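Local coordinates for protein enterotoxin SEN variant (PDB 6KRY) that probably acts as a secreted superantigenic enterotoxin of Staphylococcus aureus, like other members of the staphylococcal and streptococcal toxin family, at residues V65-S70 and S208-V213; K77-D82 and V107-G112; D82-Y87 and V146-T151; G174-H179 and I220-Y225. All coordinates share one frame; numbering follows the deposited sequence.

Interaction 1. Residues V65-S70 and S208-V213; sequences VEFNSS and SDNRTV
N68 and S208 each set their gamma atom between backbone N and carbonyl carbon (chi1 69° in N68, much the same in S208): the serine torsion puts OG beside N68 CB, a van der Waals contact of 3.4 Å, and that of N68 directs its carboxamide onto D209. S208 OG is hydrogen-bonded to Q205 O. The carboxamide plane stands almost perpendicular to the carboxylate of D209, and N68 ND2 lies 3.6 Å from D209 CB. F67 and N210 run side by side in the same direction. Their planes stand 89° apart, and N210 OD1 sits at the ring edge, 3.8 Å from F67 CE1, while V65 CG1 lies over one ring face, toward its rim. The amide of N210 is anchored from its other atom, ND2, by a hydrogen bond to V107 O. The contact joins the two domains of the toxin: residues 65-70 leave strand 60-66 of the OB-fold domain for helix 70-76, which S69 N-caps, and residues 208-213 lead into strand 212-214 of the beta-grasp domain. The backbones add a weak, bent hydrogen bond from N68 N to S208 O (3.0 Å, 128° at the hydrogen). F67 CA makes a CH...O contact of 3.4 Å to that same S208 O. The loop is shaped from within by an Asx turn, where R211 N donates to D209 OD1 over 3.0 Å, and by T212 OG1, which donates to N210 O.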
loop_
_atom_site.group_PDB
_atom_site.type_symbol
_atom_site.label_atom_id
_atom_site.label_comp_id
_atom_site.label_asym_id
_atom_site.label_seq_id
_atom_site.Cartn_x
_atom_site.Cartn_y
_atom_site.Cartn_z
ATOM N N VAL A 65 1.588 -7.817 -11.638
ATOM C CA VAL A 65 1.258 -6.465 -11.222
ATOM C C VAL A 65 0.187 -5.922 -12.159
ATOM O O VAL A 65 0.323 -5.988 -13.390
ATOM C CB VAL A 65 2.500 -5.548 -11.232
ATOM C CG1 VAL A 65 2.127 -4.138 -10.800
ATOM C CG2 VAL A 65 3.607 -6.115 -10.355
ATOM N N GLU A 66 -0.853 -5.357 -11.537
ATOM C CA GLU A 66 -1.985 -4.764 -12.218
ATOM C C GLU A 66 -1.966 -3.241 -12.014
ATOM O O GLU A 66 -1.896 -2.764 -10.869
ATOM C CB GLU A 66 -3.295 -5.354 -11.692
ATOM C CG GLU A 66 -3.435 -6.847 -11.909
ATOM C CD GLU A 66 -4.518 -7.576 -11.099
ATOM O OE1 GLU A 66 -5.305 -8.331 -11.723
ATOM O OE2 GLU A 66 -4.518 -7.472 -9.836
ATOM N N PHE A 67 -2.098 -2.507 -13.131
ATOM C CA PHE A 67 -2.134 -1.068 -13.171
ATOM C C PHE A 67 -3.495 -0.661 -13.732
ATOM O O PHE A 67 -4.175 -1.530 -14.282
ATOM C CB PHE A 67 -1.078 -0.479 -14.081
ATOM C CG PHE A 67 0.341 -0.825 -13.724
ATOM C CD1 PHE A 67 0.981 -0.205 -12.665
ATOM C CD2 PHE A 67 1.034 -1.775 -14.463
ATOM C CE1 PHE A 67 2.280 -0.560 -12.334
ATOM C CE2 PHE A 67 2.332 -2.131 -14.134
ATOM C CZ PHE A 67 2.955 -1.496 -13.086
ATOM N N ASN A 68 -3.818 0.628 -13.653
ATOM C CA ASN A 68 -5.137 1.106 -14.067
ATOM C C ASN A 68 -5.089 1.553 -15.540
ATOM O O ASN A 68 -6.106 2.021 -16.042
ATOM C CB ASN A 68 -5.711 2.199 -13.164
ATOM C CG ASN A 68 -4.983 3.530 -13.238
ATOM O OD1 ASN A 68 -3.983 3.675 -13.936
ATOM N ND2 ASN A 68 -5.476 4.533 -12.528
ATOM N N SER A 69 -3.971 1.336 -16.238
ATOM C CA SER A 69 -3.841 1.756 -17.648
ATOM C C SER A 69 -2.750 0.948 -18.337
ATOM O O SER A 69 -1.769 0.565 -17.696
ATOM C CB SER A 69 -3.540 3.248 -17.763
ATOM O OG SER A 69 -2.192 3.545 -17.372
ATOM N N SER A 70 -2.887 0.814 -19.662
ATOM C CA SER A 70 -1.888 0.287 -20.542
ATOM C C SER A 70 -0.651 1.180 -20.525
ATOM O O SER A 70 0.489 0.731 -20.609
ATOM C CB SER A 70 -2.453 0.159 -21.958
ATOM O OG SER A 70 -3.381 -0.906 -21.994
ATOM N N SER A 208 -3.832 0.818 -7.898
ATOM C CA SER A 208 -3.534 0.505 -9.288
ATOM C C SER A 208 -3.102 1.761 -10.059
ATOM O O SER A 208 -2.500 1.612 -11.122
ATOM C CB SER A 208 -4.682 -0.235 -9.974
ATOM O OG SER A 208 -5.758 0.644 -10.188
ATOM N N ASP A 209 -3.314 2.959 -9.484
ATOM C CA ASP A 209 -2.891 4.202 -10.094
ATOM C C ASP A 209 -1.375 4.385 -9.994
ATOM O O ASP A 209 -0.804 5.245 -10.678
ATOM C CB ASP A 209 -3.622 5.434 -9.547
ATOM C CG ASP A 209 -3.368 5.751 -8.077
ATOM O OD1 ASP A 209 -2.578 5.046 -7.466
ATOM O OD2 ASP A 209 -4.003 6.725 -7.543
ATOM N N ASN A 210 -0.720 3.579 -9.154
ATOM C CA ASN A 210 0.731 3.597 -9.009
ATOM C C ASN A 210 1.197 4.992 -8.582
ATOM O O ASN A 210 2.287 5.438 -8.936
ATOM C CB ASN A 210 1.437 3.148 -10.288
ATOM C CG ASN A 210 2.767 2.510 -9.992
ATOM O OD1 ASN A 210 2.820 1.548 -9.227
ATOM N ND2 ASN A 210 3.838 3.085 -10.517
ATOM N N ARG A 211 0.374 5.703 -7.826
ATOM C CA ARG A 211 0.706 7.077 -7.463
ATOM C C ARG A 211 2.035 7.096 -6.710
ATOM O O ARG A 211 2.245 6.344 -5.778
ATOM C CB ARG A 211 -0.368 7.710 -6.581
ATOM C CG ARG A 211 -0.168 9.200 -6.343
ATOM C CD ARG A 211 -1.370 9.904 -5.719
ATOM N NE ARG A 211 -1.097 11.343 -5.717
ATOM C CZ ARG A 211 -2.005 12.298 -5.528
ATOM N NH1 ARG A 211 -3.234 11.980 -5.189
ATOM N NH2 ARG A 211 -1.673 13.568 -5.691
ATOM N N THR A 212 2.882 8.032 -7.119
ATOM C CA THR A 212 4.285 8.087 -6.764
ATOM C C THR A 212 4.611 9.513 -6.296
ATOM O O THR A 212 4.107 10.450 -6.908
ATOM C CB THR A 212 5.141 7.687 -7.982
ATOM O OG1 THR A 212 4.961 6.284 -8.231
ATOM C CG2 THR A 212 6.612 7.915 -7.790
ATOM N N VAL A 213 5.456 9.651 -5.257
ATOM C CA VAL A 213 5.882 10.947 -4.762
ATOM C C VAL A 213 7.402 10.942 -4.517
ATOM O O VAL A 213 8.033 9.907 -4.367
ATOM C CB VAL A 213 5.146 11.325 -3.455
ATOM C CG1 VAL A 213 3.648 11.454 -3.657
ATOM C CG2 VAL A 213 5.409 10.354 -2.309
#

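Interaction 2. Residues K77-D82 and V107-G112; sequences KGKNID and VTIYDG
D82 and Y110 meet carboxylate against ring edge. The two planes are 85° apart, and D82 OD1 lies near the ring plane, 3.2 Å from Y110 CD1. Both carboxylate oxygens have further partners: N36 N bonds OD1, while Q114 NE2 and a water bond OD2. That water donates to D82 OD2 (2.6 Å) and to I109 O and accepts from T108 OG1, tying together the face on which D82 and T108 lie. A second water donates to T108 OG1. In the buried apolar contact I81 and V107 cross at a slant, with I81 CG2 3.7 Å from V107 CG1. Separately, at the exposed edge, I109 CD1 meets K79 CD at 3.9 Å. The backbones pair antiparallel. D82 and T108 form a hydrogen-bonded pair, with D82 N to T108 O at 2.8 Å and T108 N to D82 O at 3.1 Å; beyond it Y110 N bonds N80 O (2.9 Å). These bonds join strand 81-84 to the end of strand 100-109 in the OB-fold sheet. Strand 31-37 pairs with strand 81-84 through K37 and I81, and helix 70-76 sets F76 against I81, V107 and I109.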
loop_
_atom_site.group_PDB
_atom_site.type_symbol
_atom_site.label_atom_id
_atom_site.label_comp_id
_atom_site.label_asym_id
_atom_site.label_seq_id
_atom_site.Cartn_x
_atom_site.Cartn_y
_atom_site.Cartn_z
ATOM N N LYS A 77 7.114 -2.296 -18.286
ATOM C CA LYS A 77 7.343 -3.648 -18.776
ATOM C C LYS A 77 8.781 -3.781 -19.308
ATOM O O LYS A 77 9.277 -2.939 -20.078
ATOM C CB LYS A 77 6.268 -4.090 -19.783
ATOM C CG LYS A 77 6.219 -3.384 -21.125
ATOM C CD LYS A 77 5.366 -4.185 -22.117
ATOM C CE LYS A 77 5.649 -3.856 -23.568
ATOM N NZ LYS A 77 4.644 -2.914 -24.120
ATOM N N GLY A 78 9.475 -4.820 -18.842
ATOM C CA GLY A 78 10.832 -5.137 -19.329
ATOM C C GLY A 78 11.904 -4.151 -18.880
ATOM O O GLY A 78 13.001 -4.166 -19.445
ATOM N N LYS A 79 11.614 -3.310 -17.867
ATOM C CA LYS A 79 12.601 -2.451 -17.246
ATOM C C LYS A 79 12.955 -3.002 -15.873
ATOM O O LYS A 79 12.155 -3.703 -15.254
ATOM C CB LYS A 79 12.055 -1.022 -17.151
ATOM C CG LYS A 79 11.647 -0.413 -18.491
ATOM C CD LYS A 79 11.882 1.068 -18.613
ATOM C CE LYS A 79 11.265 1.710 -19.846
ATOM N NZ LYS A 79 11.349 0.830 -21.035
ATOM N N ASN A 80 14.136 -2.642 -15.363
ATOM C CA ASN A 80 14.488 -3.005 -13.991
ATOM C C ASN A 80 13.611 -2.203 -13.026
ATOM O O ASN A 80 13.603 -0.985 -13.116
ATOM C CB ASN A 80 15.962 -2.762 -13.699
ATOM C CG ASN A 80 16.929 -3.496 -14.610
ATOM O OD1 ASN A 80 17.988 -2.949 -14.923
ATOM N ND2 ASN A 80 16.599 -4.681 -15.084
ATOM N N ILE A 81 12.904 -2.882 -12.115
ATOM C CA ILE A 81 11.937 -2.263 -11.235
ATOM C C ILE A 81 12.119 -2.791 -9.802
ATOM O O ILE A 81 12.610 -3.891 -9.569
ATOM C CB ILE A 81 10.485 -2.476 -11.750
ATOM C CG1 ILE A 81 10.153 -3.957 -11.987
ATOM C CG2 ILE A 81 10.211 -1.698 -13.018
ATOM C CD1 ILE A 81 8.663 -4.180 -12.277
ATOM N N ASP A 82 11.670 -1.972 -8.861
ATOM C CA ASP A 82 11.394 -2.364 -7.473
ATOM C C ASP A 82 9.878 -2.458 -7.288
ATOM O O ASP A 82 9.106 -1.775 -7.957
ATOM C CB ASP A 82 11.953 -1.379 -6.444
ATOM C CG ASP A 82 13.467 -1.220 -6.480
ATOM O OD1 ASP A 82 14.172 -2.222 -6.796
ATOM O OD2 ASP A 82 13.931 -0.079 -6.229
ATOM N N VAL A 107 5.076 -0.067 -8.102
ATOM C CA VAL A 107 6.247 -0.207 -8.938
ATOM C C VAL A 107 6.973 1.131 -9.145
ATOM O O VAL A 107 6.385 2.162 -9.427
ATOM C CB VAL A 107 5.880 -0.857 -10.285
ATOM C CG1 VAL A 107 7.019 -0.826 -11.310
ATOM C CG2 VAL A 107 5.452 -2.292 -10.033
ATOM N N THR A 108 8.303 1.065 -8.998
ATOM C CA THR A 108 9.206 2.157 -9.301
ATOM C C THR A 108 10.351 1.596 -10.157
ATOM O O THR A 108 10.798 0.468 -9.948
ATOM C CB THR A 108 9.750 2.836 -8.033
ATOM O OG1 THR A 108 10.252 1.820 -7.157
ATOM C CG2 THR A 108 8.669 3.677 -7.367
ATOM N N ILE A 109 10.828 2.420 -11.091
ATOM C CA ILE A 109 12.086 2.160 -11.830
ATOM C C ILE A 109 13.210 2.002 -10.801
ATOM O O ILE A 109 13.289 2.766 -9.830
ATOM C CB ILE A 109 12.325 3.298 -12.854
ATOM C CG1 ILE A 109 11.316 3.279 -14.013
ATOM C CG2 ILE A 109 13.773 3.308 -13.353
ATOM C CD1 ILE A 109 11.408 2.094 -14.919
ATOM N N TYR A 110 14.048 0.973 -10.980
ATOM C CA TYR A 110 15.096 0.666 -10.077
ATOM C C TYR A 110 16.284 1.602 -10.320
ATOM O O TYR A 110 16.803 2.151 -9.375
ATOM C CB TYR A 110 15.541 -0.791 -10.234
ATOM C CG TYR A 110 16.860 -1.100 -9.574
ATOM C CD1 TYR A 110 16.937 -1.325 -8.214
ATOM C CD2 TYR A 110 18.023 -1.175 -10.323
ATOM C CE1 TYR A 110 18.149 -1.625 -7.612
ATOM C CE2 TYR A 110 19.249 -1.436 -9.726
ATOM C CZ TYR A 110 19.303 -1.690 -8.372
ATOM O OH TYR A 110 20.508 -1.954 -7.785
ATOM N N ASP A 111 16.710 1.732 -11.599
ATOM C CA ASP A 111 17.960 2.386 -11.973
ATOM C C ASP A 111 17.857 3.864 -11.608
ATOM O O ASP A 111 16.937 4.518 -12.027
ATOM C CB ASP A 111 18.263 2.224 -13.476
ATOM C CG ASP A 111 18.557 0.771 -13.784
ATOM O OD1 ASP A 111 19.548 0.244 -13.213
ATOM O OD2 ASP A 111 17.739 0.143 -14.468
ATOM N N GLY A 112 18.854 4.373 -10.858
ATOM C CA GLY A 112 18.949 5.784 -10.570
ATOM C C GLY A 112 18.055 6.224 -9.420
ATOM O O GLY A 112 17.995 7.424 -9.121
HETATM O O HOH W 1 8.370 0.523 -5.509
HETATM O O HOH W 2 12.805 2.051 -7.243
#

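Interaction 3. Residues D82-Y87 and V146-T151; sequences DIYGLY and VQELDT
Y84 and E148 form the close-packed part of this buried contact. The E148 chain, extended with CG anti to its backbone N (chi1 177°), crosses the tyrosine at about a right angle. Its CG lies over one face of the Y84 ring, a CH-pi contact 3.7 Å from the centroid. The carboxylate follows almost parallel to the ring, 21° between planes, and brings E148 OE1 to 3.5 Å from Y84 CB. Salt bridges to K141 and K152 hold this carboxylate and probably keep it ionised in its buried setting; at the far end of the ring, Y84 OH bonds Q31 OE1. Equally close is the fit at G85. Q147, fully extended, accepts a hydrogen bond at OE1 from L86 N (3.1 Å, 158°), and the same OE1 lies 3.2 Å from G85 CA, where a CB would collide. A water within bonding distance of Q147 OE1 also reaches the backbone L86 O (2.8 Å), and Q147 NE2 is committed to Y104 O. The contact places helix 146-161 of the beta-grasp domain against the corner at G85, where strand 81-84 of the OB-fold domain gives way to strand 86-88, so it is part of the interface between the two domains. Toward the L86 side chain the fit is looser. L86 and T151 meet tip to tip, L86 CD2 to T151 CG2 at 3.8 Å; T151 OG1 donates to Q147 O (2.8 Å).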
loop_
_atom_site.group_PDB
_atom_site.type_symbol
_atom_site.label_atom_id
_atom_site.label_comp_id
_atom_site.label_asym_id
_atom_site.label_seq_id
_atom_site.Cartn_x
_atom_site.Cartn_y
_atom_site.Cartn_z
ATOM N N ASP A 82 11.670 -1.972 -8.861
ATOM C CA ASP A 82 11.394 -2.364 -7.473
ATOM C C ASP A 82 9.878 -2.458 -7.288
ATOM O O ASP A 82 9.106 -1.775 -7.957
ATOM C CB ASP A 82 11.953 -1.379 -6.444
ATOM C CG ASP A 82 13.467 -1.220 -6.480
ATOM O OD1 ASP A 82 14.172 -2.222 -6.796
ATOM O OD2 ASP A 82 13.931 -0.079 -6.229
ATOM N N ILE A 83 9.467 -3.335 -6.368
ATOM C CA ILE A 83 8.075 -3.548 -6.139
ATOM C C ILE A 83 7.821 -3.589 -4.645
ATOM O O ILE A 83 8.471 -4.344 -3.924
ATOM C CB ILE A 83 7.587 -4.843 -6.813
ATOM C CG1 ILE A 83 7.948 -4.934 -8.294
ATOM C CG2 ILE A 83 6.091 -4.983 -6.614
ATOM C CD1 ILE A 83 9.015 -5.938 -8.620
ATOM N N TYR A 84 6.804 -2.842 -4.197
ATOM C CA TYR A 84 6.451 -2.836 -2.829
ATOM C C TYR A 84 4.927 -2.781 -2.747
ATOM O O TYR A 84 4.346 -1.854 -3.254
ATOM C CB TYR A 84 7.042 -1.638 -2.063
ATOM C CG TYR A 84 6.894 -1.773 -0.566
ATOM C CD1 TYR A 84 5.655 -1.611 0.040
ATOM C CD2 TYR A 84 7.966 -2.136 0.236
ATOM C CE1 TYR A 84 5.482 -1.821 1.403
ATOM C CE2 TYR A 84 7.813 -2.334 1.595
ATOM C CZ TYR A 84 6.572 -2.155 2.180
ATOM O OH TYR A 84 6.393 -2.366 3.518
ATOM N N GLY A 85 4.312 -3.707 -2.018
ATOM C CA GLY A 85 2.923 -3.525 -1.647
ATOM C C GLY A 85 2.279 -4.761 -1.062
ATOM O O GLY A 85 2.955 -5.743 -0.704
ATOM N N LEU A 86 0.944 -4.710 -0.986
ATOM C CA LEU A 86 0.155 -5.805 -0.427
ATOM C C LEU A 86 -0.403 -6.688 -1.551
ATOM O O LEU A 86 -1.144 -6.223 -2.431
ATOM C CB LEU A 86 -0.981 -5.181 0.393
ATOM C CG LEU A 86 -0.518 -4.363 1.603
ATOM C CD1 LEU A 86 -1.701 -3.672 2.272
ATOM C CD2 LEU A 86 0.233 -5.226 2.617
ATOM N N TYR A 87 -0.074 -7.981 -1.497
ATOM C CA TYR A 87 -0.468 -8.908 -2.548
ATOM C C TYR A 87 -1.660 -9.755 -2.102
ATOM O O TYR A 87 -2.045 -9.811 -0.920
ATOM C CB TYR A 87 0.715 -9.798 -2.957
ATOM C CG TYR A 87 1.197 -10.697 -1.857
ATOM C CD1 TYR A 87 0.591 -11.921 -1.627
ATOM C CD2 TYR A 87 2.188 -10.298 -0.991
ATOM C CE1 TYR A 87 0.946 -12.710 -0.547
ATOM C CE2 TYR A 87 2.588 -11.092 0.071
ATOM C CZ TYR A 87 1.972 -12.308 0.286
ATOM O OH TYR A 87 2.328 -13.104 1.339
ATOM N N VAL A 146 2.951 5.847 -3.038
ATOM C CA VAL A 146 2.103 6.123 -1.908
ATOM C C VAL A 146 1.759 4.801 -1.210
ATOM O O VAL A 146 1.691 4.725 0.032
ATOM C CB VAL A 146 0.879 6.958 -2.348
ATOM C CG1 VAL A 146 -0.112 7.117 -1.217
ATOM C CG2 VAL A 146 1.306 8.337 -2.833
ATOM N N GLN A 147 1.532 3.739 -2.000
ATOM C CA GLN A 147 1.179 2.463 -1.413
ATOM C C GLN A 147 2.229 2.050 -0.349
ATOM O O GLN A 147 1.891 1.585 0.732
ATOM C CB GLN A 147 1.030 1.401 -2.499
ATOM C CG GLN A 147 0.699 0.026 -1.938
ATOM C CD GLN A 147 0.488 -1.081 -2.941
ATOM O OE1 GLN A 147 0.115 -2.177 -2.548
ATOM N NE2 GLN A 147 0.700 -0.821 -4.227
ATOM N N GLU A 148 3.510 2.201 -0.681
ATOM C CA GLU A 148 4.590 1.817 0.247
ATOM C C GLU A 148 4.484 2.621 1.543
ATOM O O GLU A 148 4.543 2.052 2.634
ATOM C CB GLU A 148 5.959 1.990 -0.391
ATOM C CG GLU A 148 7.090 1.681 0.569
ATOM C CD GLU A 148 8.465 1.574 -0.079
ATOM O OE1 GLU A 148 8.556 1.414 -1.337
ATOM O OE2 GLU A 148 9.446 1.703 0.684
ATOM N N LEU A 149 4.324 3.940 1.417
ATOM C CA LEU A 149 4.223 4.844 2.601
ATOM C C LEU A 149 2.972 4.522 3.434
ATOM O O LEU A 149 3.060 4.401 4.656
ATOM C CB LEU A 149 4.204 6.314 2.166
ATOM C CG LEU A 149 5.391 6.781 1.328
ATOM C CD1 LEU A 149 5.317 8.276 1.058
ATOM C CD2 LEU A 149 6.719 6.416 2.013
ATOM N N ASP A 150 1.815 4.429 2.763
ATOM C CA ASP A 150 0.522 4.149 3.377
ATOM C C ASP A 150 0.583 2.816 4.139
ATOM O O ASP A 150 0.163 2.716 5.287
ATOM C CB ASP A 150 -0.576 4.138 2.315
ATOM C CG ASP A 150 -2.001 4.220 2.812
ATOM O OD1 ASP A 150 -2.207 4.601 3.986
ATOM O OD2 ASP A 150 -2.896 3.903 1.990
ATOM N N THR A 151 1.124 1.784 3.503
ATOM C CA THR A 151 1.157 0.486 4.096
ATOM C C THR A 151 2.024 0.493 5.358
ATOM O O THR A 151 1.616 -0.048 6.372
ATOM C CB THR A 151 1.685 -0.566 3.117
ATOM O OG1 THR A 151 0.808 -0.613 2.000
ATOM C CG2 THR A 151 1.763 -1.923 3.768
HETATM O O HOH W 3 -1.727 -3.954 -4.020
#

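Interaction 4. Residues G174-H179 and I220-Y225; sequences GCIFFH and IDVFLY
F177 and F223 bring their rings together obliquely, planes 88° apart. F177 CD2 sits at the edge of the F223 ring, 3.8 Å from CE2 of F223, and D221 O lies at the edge of the F177 ring. Y189 meets the F177 ring, and F126 meets that of F223 with nearly parallel planes. C175 SG adds an oblique sulfur-aromatic contact to F223, 5.4 Å from the ring centroid. H179 crosses D221 at about a right angle and carries its ND1 to 2.8 Å from D221 OD2, but the angle is too poor for a hydrogen bond. On the other face of the sheet, F178 and I220 lie side by side, F178 CE2 to I220 CD1 at 3.8 Å, and I220 CG2 packs on I176 CG1 at 3.5 Å. Between the faces, C175 pairs with F223 and F177 with D221 in two hydrogen-bonded antiparallel pairs; F177 N to D221 O, at 2.8 Å, is nearly straight (169°). G174, without a side chain, comes close to the neighbouring strand, its CA 3.0 Å from F223 O. The I176, I220 and V222 face rests on V153 and L157 of helix 146-161: a mixed sheet packed against a helix, the hallmark of the beta-grasp fold.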
loop_
_atom_site.group_PDB
_atom_site.type_symbol
_atom_site.label_atom_id
_atom_site.label_comp_id
_atom_site.label_asym_id
_atom_site.label_seq_id
_atom_site.Cartn_x
_atom_site.Cartn_y
_atom_site.Cartn_z
ATOM N N GLY A 174 -11.010 7.665 10.932
ATOM C CA GLY A 174 -9.642 8.118 10.817
ATOM C C GLY A 174 -9.237 8.333 9.384
ATOM O O GLY A 174 -9.776 7.735 8.462
ATOM N N CYS A 175 -8.184 9.129 9.211
ATOM C CA CYS A 175 -7.671 9.346 7.897
ATOM C C CYS A 175 -6.155 9.649 7.953
ATOM O O CYS A 175 -5.589 9.992 8.986
ATOM C CB CYS A 175 -8.437 10.439 7.190
ATOM S SG CYS A 175 -8.259 12.056 7.984
ATOM N N ILE A 176 -5.538 9.474 6.792
ATOM C CA ILE A 176 -4.120 9.644 6.583
ATOM C C ILE A 176 -3.931 10.656 5.458
ATOM O O ILE A 176 -4.397 10.477 4.378
ATOM C CB ILE A 176 -3.422 8.307 6.302
ATOM C CG1 ILE A 176 -1.943 8.586 6.069
ATOM C CG2 ILE A 176 -4.051 7.534 5.148
ATOM C CD1 ILE A 176 -1.062 7.376 5.964
ATOM N N PHE A 177 -3.237 11.753 5.792
ATOM C CA PHE A 177 -2.981 12.853 4.904
ATOM C C PHE A 177 -1.518 12.866 4.474
ATOM O O PHE A 177 -0.656 12.769 5.304
ATOM C CB PHE A 177 -3.177 14.185 5.629
ATOM C CG PHE A 177 -4.524 14.806 5.419
ATOM C CD1 PHE A 177 -4.748 15.633 4.329
ATOM C CD2 PHE A 177 -5.565 14.532 6.294
ATOM C CE1 PHE A 177 -6.001 16.200 4.126
ATOM C CE2 PHE A 177 -6.812 15.091 6.083
ATOM C CZ PHE A 177 -7.016 15.930 5.011
ATOM N N PHE A 178 -1.285 13.076 3.189
ATOM C CA PHE A 178 0.039 13.165 2.612
ATOM C C PHE A 178 0.259 14.622 2.227
ATOM O O PHE A 178 -0.474 15.126 1.375
ATOM C CB PHE A 178 0.164 12.226 1.407
ATOM C CG PHE A 178 0.010 10.770 1.775
ATOM C CD1 PHE A 178 -1.239 10.182 1.849
ATOM C CD2 PHE A 178 1.123 10.005 2.093
ATOM C CE1 PHE A 178 -1.374 8.847 2.204
ATOM C CE2 PHE A 178 0.983 8.674 2.465
ATOM C CZ PHE A 178 -0.265 8.102 2.509
ATOM N N HIS A 179 1.208 15.288 2.887
ATOM C CA HIS A 179 1.441 16.753 2.721
ATOM C C HIS A 179 2.809 16.996 2.092
ATOM O O HIS A 179 3.783 16.429 2.562
ATOM C CB HIS A 179 1.446 17.477 4.077
ATOM C CG HIS A 179 0.079 17.686 4.621
ATOM N ND1 HIS A 179 -0.423 16.926 5.656
ATOM C CD2 HIS A 179 -0.912 18.525 4.236
ATOM C CE1 HIS A 179 -1.665 17.317 5.919
ATOM N NE2 HIS A 179 -1.999 18.270 5.039
ATOM N N ILE A 220 3.570 13.008 6.734
ATOM C CA ILE A 220 2.237 12.387 6.866
ATOM C C ILE A 220 1.611 12.843 8.172
ATOM O O ILE A 220 2.302 12.923 9.184
ATOM C CB ILE A 220 2.390 10.872 6.792
ATOM C CG1 ILE A 220 3.004 10.506 5.439
ATOM C CG2 ILE A 220 1.061 10.156 7.014
ATOM C CD1 ILE A 220 3.434 9.060 5.364
ATOM N N ASP A 221 0.308 13.136 8.133
ATOM C CA ASP A 221 -0.441 13.375 9.348
ATOM C C ASP A 221 -1.600 12.378 9.404
ATOM O O ASP A 221 -2.347 12.241 8.441
ATOM C CB ASP A 221 -0.965 14.801 9.428
ATOM C CG ASP A 221 0.098 15.877 9.299
ATOM O OD1 ASP A 221 1.127 15.757 9.972
ATOM O OD2 ASP A 221 -0.120 16.805 8.485
ATOM N N VAL A 222 -1.764 11.728 10.560
ATOM C CA VAL A 222 -2.841 10.788 10.804
ATOM C C VAL A 222 -3.823 11.420 11.813
ATOM O O VAL A 222 -3.382 11.912 12.888
ATOM C CB VAL A 222 -2.271 9.462 11.350
ATOM C CG1 VAL A 222 -3.368 8.497 11.768
ATOM C CG2 VAL A 222 -1.334 8.798 10.339
ATOM N N PHE A 223 -5.124 11.370 11.494
ATOM C CA PHE A 223 -6.184 11.880 12.371
ATOM C C PHE A 223 -7.076 10.702 12.727
ATOM O O PHE A 223 -7.615 10.058 11.847
ATOM C CB PHE A 223 -6.942 13.028 11.695
ATOM C CG PHE A 223 -6.090 14.229 11.388
ATOM C CD1 PHE A 223 -5.817 15.175 12.363
ATOM C CD2 PHE A 223 -5.496 14.380 10.143
ATOM C CE1 PHE A 223 -4.997 16.259 12.092
ATOM C CE2 PHE A 223 -4.681 15.468 9.870
ATOM C CZ PHE A 223 -4.440 16.401 10.843
ATOM N N LEU A 224 -7.203 10.429 14.020
ATOM C CA LEU A 224 -8.028 9.376 14.524
ATOM C C LEU A 224 -9.120 9.984 15.415
ATOM O O LEU A 224 -8.890 10.997 16.057
ATOM C CB LEU A 224 -7.182 8.401 15.345
ATOM C CG LEU A 224 -5.964 7.814 14.611
ATOM C CD1 LEU A 224 -5.195 6.899 15.550
ATOM C CD2 LEU A 224 -6.389 7.059 13.368
ATOM N N TYR A 225 -10.273 9.324 15.464
ATOM C CA TYR A 225 -11.428 9.844 16.215
ATOM C C TYR A 225 -12.147 8.681 16.908
ATOM O O TYR A 225 -12.388 7.635 16.290
ATOM C CB TYR A 225 -12.402 10.584 15.304
ATOM C CG TYR A 225 -11.770 11.712 14.537
ATOM C CD1 TYR A 225 -11.555 12.944 15.135
ATOM C CD2 TYR A 225 -11.354 11.534 13.224
ATOM C CE1 TYR A 225 -10.948 13.977 14.440
ATOM C CE2 TYR A 225 -10.734 12.555 12.527
ATOM C CZ TYR A 225 -10.537 13.778 13.133
ATOM O OH TYR A 225 -9.954 14.786 12.413
#

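In the fold
Two of the four contacts join the OB-fold and beta-grasp domains; the other two lie one in each. Interaction 2 belongs to the OB-fold domain and interaction 4 to the beta-grasp domain, their centres about 30 Å apart on opposite sides of the chain's centre. Interactions 1 and 3, centres about 11 Å apart, bridge the domains, and a backbone bond between R211 and V146 ties their beta-grasp sides together. Interactions 2 and 3 share D82 and strand 81-84. Helix 146-161 relays interaction 3 to interaction 4, where V146, L149 and D150 pack on F178. Along the chain interaction 1 spans interactions 2 and 3, whose segments alternate, and it crosses interaction 4. The domains thus meet at two neighbouring places, beside strand 60-66 and at the corner of strands 81-84 and 86-88.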